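Local coordinates for protein transcriptional regulator, LRP/AsnC family (Neisseria meningitidis, PDB 2P5V) that probably binds specific DNA sequences to control transcription, as a calcium-binding member of the Lrp/AsnC family of regulators, at residues I13-V18 / L42-Q47. Residues are numbered along the deposited sequence; the frame is centred on the assembly and turned at random.
Sequences IKILQV and LRRLKQ
Ile15 meets Arg44 and Leu45 in a small apolar helix-to-helix contact inside the winged helix-turn-helix domain. It joins helix 10-21, the first long helix of that domain, to helix 38-50. In this family the latter corresponds to the probable DNA-recognition helix. The nearest CA atoms of the two segments are Ile15 CA and Leu45 CA, 7.6 Å apart, and no hydrogen bond crosses between the segments. On the 13-18 side the contact is carried by Ile15, which is met by Arg44 and Leu45 from the other helix.

Its CA-CB bond points at helix 38-50, and its two branches reach different residues. The longer branch is extended (chi2 174°), which carries its end methyl out to the base of the arginine: Ile15 CD1 lies 4.1 Å from Arg44 CB. The two side chains cross at about a right angle, and the arginine offers its CB, at the root of the side chain, and not its guanidinium group. The shorter branch, anti to the backbone N, turns to the leucine, where Ile15 CG2 is 4.3 Å from Leu45 CD1. Both approaches are loose van der Waals contacts, and together the segments bury 118 Å².

Arg44 is apolar at its root and charged at its end. Its chain bends at chi3 (97°), and its NH2 forms a salt bridge with Asp9, just ahead of helix 10-21. This adds a polar tie near the apolar one.

Around the contact, Leu48 of helix 38-50 also packs on Ile15, one turn beyond Arg44. Leu45 rests in addition on Leu30 of helix 27-33 and on Tyr57 of strand 54-61. The contact thus belongs to a core shared by three helices and the strand that follows them.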
ATOM      1  N   ILE G  13      18.094 -33.097  24.890  1.00 46.83           N
ATOM      2  CA  ILE G  13      18.114 -32.398  23.601  1.00 46.62           C
ATOM      3  C   ILE G  13      18.240 -33.410  22.465  1.00 45.50           C
ATOM      4  O   ILE G  13      17.444 -33.397  21.526  1.00 46.42           O
ATOM      5  CB  ILE G  13      19.283 -31.378  23.489  1.00 49.46           C
ATOM      6  CG1 ILE G  13      19.148 -30.251  24.522  1.00 51.01           C
ATOM      7  CG2 ILE G  13      19.352 -30.787  22.081  1.00 39.23           C
ATOM      8  CD1 ILE G  13      17.851 -29.478  24.436  1.00 50.17           C
ATOM      9  N   LYS G  14      19.238 -34.284  22.571  1.00 43.20           N
ATOM     10  CA  LYS G  14      19.496 -35.322  21.569  1.00 46.56           C
ATOM     11  C   LYS G  14      18.250 -36.153  21.253  1.00 44.95           C
ATOM     12  O   LYS G  14      17.957 -36.416  20.089  1.00 45.66           O
ATOM     13  CB  LYS G  14      20.625 -36.242  22.047  1.00 50.83           C
ATOM     14  CG  LYS G  14      21.030 -37.341  21.064  1.00 57.77           C
ATOM     15  CD  LYS G  14      21.679 -36.775  19.810  1.00 61.96           C
ATOM     16  CE  LYS G  14      22.372 -37.865  19.000  1.00 66.69           C
ATOM     17  NZ  LYS G  14      23.452 -37.320  18.132  1.00 68.52           N
ATOM     18  N   ILE G  15      17.531 -36.563  22.297  1.00 45.71           N
ATOM     19  CA  ILE G  15      16.288 -37.331  22.150  1.00 44.83           C
ATOM     20  C   ILE G  15      15.218 -36.564  21.361  1.00 40.79           C
ATOM     21  O   ILE G  15      14.519 -37.138  20.524  1.00 38.64           O
ATOM     22  CB  ILE G  15      15.702 -37.725  23.533  1.00 43.13           C
ATOM     23  CG1 ILE G  15      16.521 -38.851  24.162  1.00 45.14           C
ATOM     24  CG2 ILE G  15      14.254 -38.160  23.402  1.00 36.97           C
ATOM     25  CD1 ILE G  15      16.091 -39.205  25.580  1.00 40.65           C
ATOM     26  N   LEU G  16      15.083 -35.273  21.648  1.00 42.31           N
ATOM     27  CA  LEU G  16      14.108 -34.428  20.951  1.00 42.27           C
ATOM     28  C   LEU G  16      14.491 -34.213  19.488  1.00 40.44           C
ATOM     29  O   LEU G  16      13.635 -34.222  18.606  1.00 44.97           O
ATOM     30  CB  LEU G  16      13.946 -33.085  21.665  1.00 42.90           C
ATOM     31  CG  LEU G  16      13.342 -33.166  23.070  1.00 42.85           C
ATOM     32  CD1 LEU G  16      13.656 -31.902  23.850  1.00 39.06           C
ATOM     33  CD2 LEU G  16      11.839 -33.412  23.023  1.00 40.32           C
ATOM     34  N   GLN G  17      15.777 -34.027  19.228  1.00 43.92           N
ATOM     35  CA  GLN G  17      16.257 -33.899  17.857  1.00 42.96           C
ATOM     36  C   GLN G  17      15.984 -35.172  17.065  1.00 44.07           C
ATOM     37  O   GLN G  17      15.530 -35.108  15.922  1.00 45.72           O
ATOM     38  CB  GLN G  17      17.748 -33.587  17.836  1.00 46.45           C
ATOM     39  CG  GLN G  17      18.105 -32.212  18.392  1.00 49.09           C
ATOM     40  CD  GLN G  17      19.603 -32.022  18.555  1.00 41.87           C
ATOM     41  OE1 GLN G  17      20.384 -32.958  18.384  1.00 48.50           O
ATOM     42  NE2 GLN G  17      20.008 -30.807  18.889  1.00 37.81           N
ATOM     43  N   VAL G  18      16.263 -36.322  17.677  1.00 44.05           N
ATOM     44  CA  VAL G  18      16.058 -37.611  17.017  1.00 42.24           C
ATOM     45  C   VAL G  18      14.586 -37.814  16.668  1.00 42.30           C
ATOM     46  O   VAL G  18      14.253 -38.158  15.533  1.00 37.04           O
ATOM     47  CB  VAL G  18      16.538 -38.796  17.895  1.00 46.25           C
ATOM     48  CG1 VAL G  18      15.962 -40.116  17.394  1.00 39.86           C
ATOM     49  CG2 VAL G  18      18.062 -38.858  17.928  1.00 44.41           C
ATOM     50  N   LEU G  42      13.384 -44.411  28.263  1.00 47.49           N
ATOM     51  CA  LEU G  42      11.921 -44.395  28.327  1.00 46.81           C
ATOM     52  C   LEU G  42      11.425 -43.454  29.425  1.00 48.54           C
ATOM     53  O   LEU G  42      10.409 -42.779  29.254  1.00 45.05           O
ATOM     54  CB  LEU G  42      11.390 -45.811  28.594  1.00 50.98           C
ATOM     55  CG  LEU G  42       9.897 -46.073  28.396  1.00 50.95           C
ATOM     56  CD1 LEU G  42       9.558 -46.101  26.909  1.00 49.26           C
ATOM     57  CD2 LEU G  42       9.501 -47.379  29.066  1.00 41.96           C
ATOM     58  N   ARG G  43      12.137 -43.419  30.552  1.00 46.24           N
ATOM     59  CA  ARG G  43      11.782 -42.517  31.644  1.00 49.95           C
ATOM     60  C   ARG G  43      11.949 -41.064  31.209  1.00 47.90           C
ATOM     61  O   ARG G  43      11.074 -40.233  31.466  1.00 49.23           O
ATOM     62  CB  ARG G  43      12.623 -42.789  32.901  1.00 52.75           C
ATOM     63  CG  ARG G  43      12.328 -41.828  34.062  1.00 57.21           C
ATOM     64  CD  ARG G  43      13.039 -42.214  35.352  1.00 60.26           C
ATOM     65  NE  ARG G  43      14.494 -42.026  35.286  1.00 66.93           N
ATOM     66  CZ  ARG G  43      15.408 -43.001  35.269  1.00 70.61           C
ATOM     67  NH1 ARG G  43      15.057 -44.288  35.307  1.00 73.07           N
ATOM     68  NH2 ARG G  43      16.699 -42.685  35.213  1.00 67.22           N
ATOM     69  N   ARG G  44      13.069 -40.774  30.547  1.00 41.05           N
ATOM     70  CA  ARG G  44      13.372 -39.419  30.095  1.00 40.10           C
ATOM     71  C   ARG G  44      12.344 -38.929  29.080  1.00 38.50           C
ATOM     72  O   ARG G  44      11.877 -37.799  29.169  1.00 40.76           O
ATOM     73  CB  ARG G  44      14.765 -39.348  29.477  1.00 33.81           C
ATOM     74  CG  ARG G  44      15.890 -39.673  30.432  1.00 46.94           C
ATOM     75  CD  ARG G  44      17.211 -39.818  29.698  1.00 50.06           C
ATOM     76  NE  ARG G  44      17.988 -38.585  29.750  1.00 54.76           N
ATOM     77  CZ  ARG G  44      18.749 -38.212  30.777  1.00 55.51           C
ATOM     78  NH1 ARG G  44      18.857 -38.967  31.864  1.00 64.33           N
ATOM     79  NH2 ARG G  44      19.411 -37.068  30.719  1.00 61.84           N
ATOM     80  N   LEU G  45      12.000 -39.780  28.120  1.00 40.68           N
ATOM     81  CA  LEU G  45      10.982 -39.448  27.120  1.00 45.23           C
ATOM     82  C   LEU G  45       9.620 -39.173  27.767  1.00 47.41           C
ATOM     83  O   LEU G  45       8.925 -38.224  27.394  1.00 48.76           O
ATOM     84  CB  LEU G  45      10.851 -40.581  26.102  1.00 46.70           C
ATOM     85  CG  LEU G  45       9.841 -40.376  24.978  1.00 42.86           C
ATOM     86  CD1 LEU G  45      10.122 -39.064  24.258  1.00 44.29           C
ATOM     87  CD2 LEU G  45       9.869 -41.550  24.015  1.00 45.01           C
ATOM     88  N   LYS G  46       9.248 -40.015  28.727  1.00 49.67           N
ATOM     89  CA  LYS G  46       8.012 -39.842  29.492  1.00 49.53           C
ATOM     90  C   LYS G  46       7.931 -38.457  30.140  1.00 46.03           C
ATOM     91  O   LYS G  46       6.881 -37.821  30.115  1.00 42.52           O
ATOM     92  CB  LYS G  46       7.915 -40.908  30.588  1.00 55.37           C
ATOM     93  CG  LYS G  46       6.491 -41.246  30.995  1.00 65.16           C
ATOM     94  CD  LYS G  46       5.915 -42.388  30.158  1.00 69.77           C
ATOM     95  CE  LYS G  46       6.486 -43.738  30.581  1.00 72.78           C
ATOM     96  NZ  LYS G  46       5.688 -44.873  30.046  1.00 75.88           N
ATOM     97  N   GLN G  47       9.038 -38.007  30.730  1.00 42.42           N
ATOM     98  CA  GLN G  47       9.119 -36.677  31.341  1.00 45.95           C
ATOM     99  C   GLN G  47       8.874 -35.584  30.298  1.00 45.25           C
ATOM    100  O   GLN G  47       8.169 -34.605  30.558  1.00 43.73           O
ATOM    101  CB  GLN G  47      10.488 -36.466  32.008  1.00 45.83           C
ATOM    102  CG  GLN G  47      10.724 -37.332  33.258  1.00 54.24           C
ATOM    103  CD  GLN G  47      12.203 -37.516  33.615  1.00 56.87           C
ATOM    104  OE1 GLN G  47      13.098 -37.047  32.907  1.00 70.34           O
ATOM    105  NE2 GLN G  47      12.459 -38.210  34.721  1.00 58.25           N
TER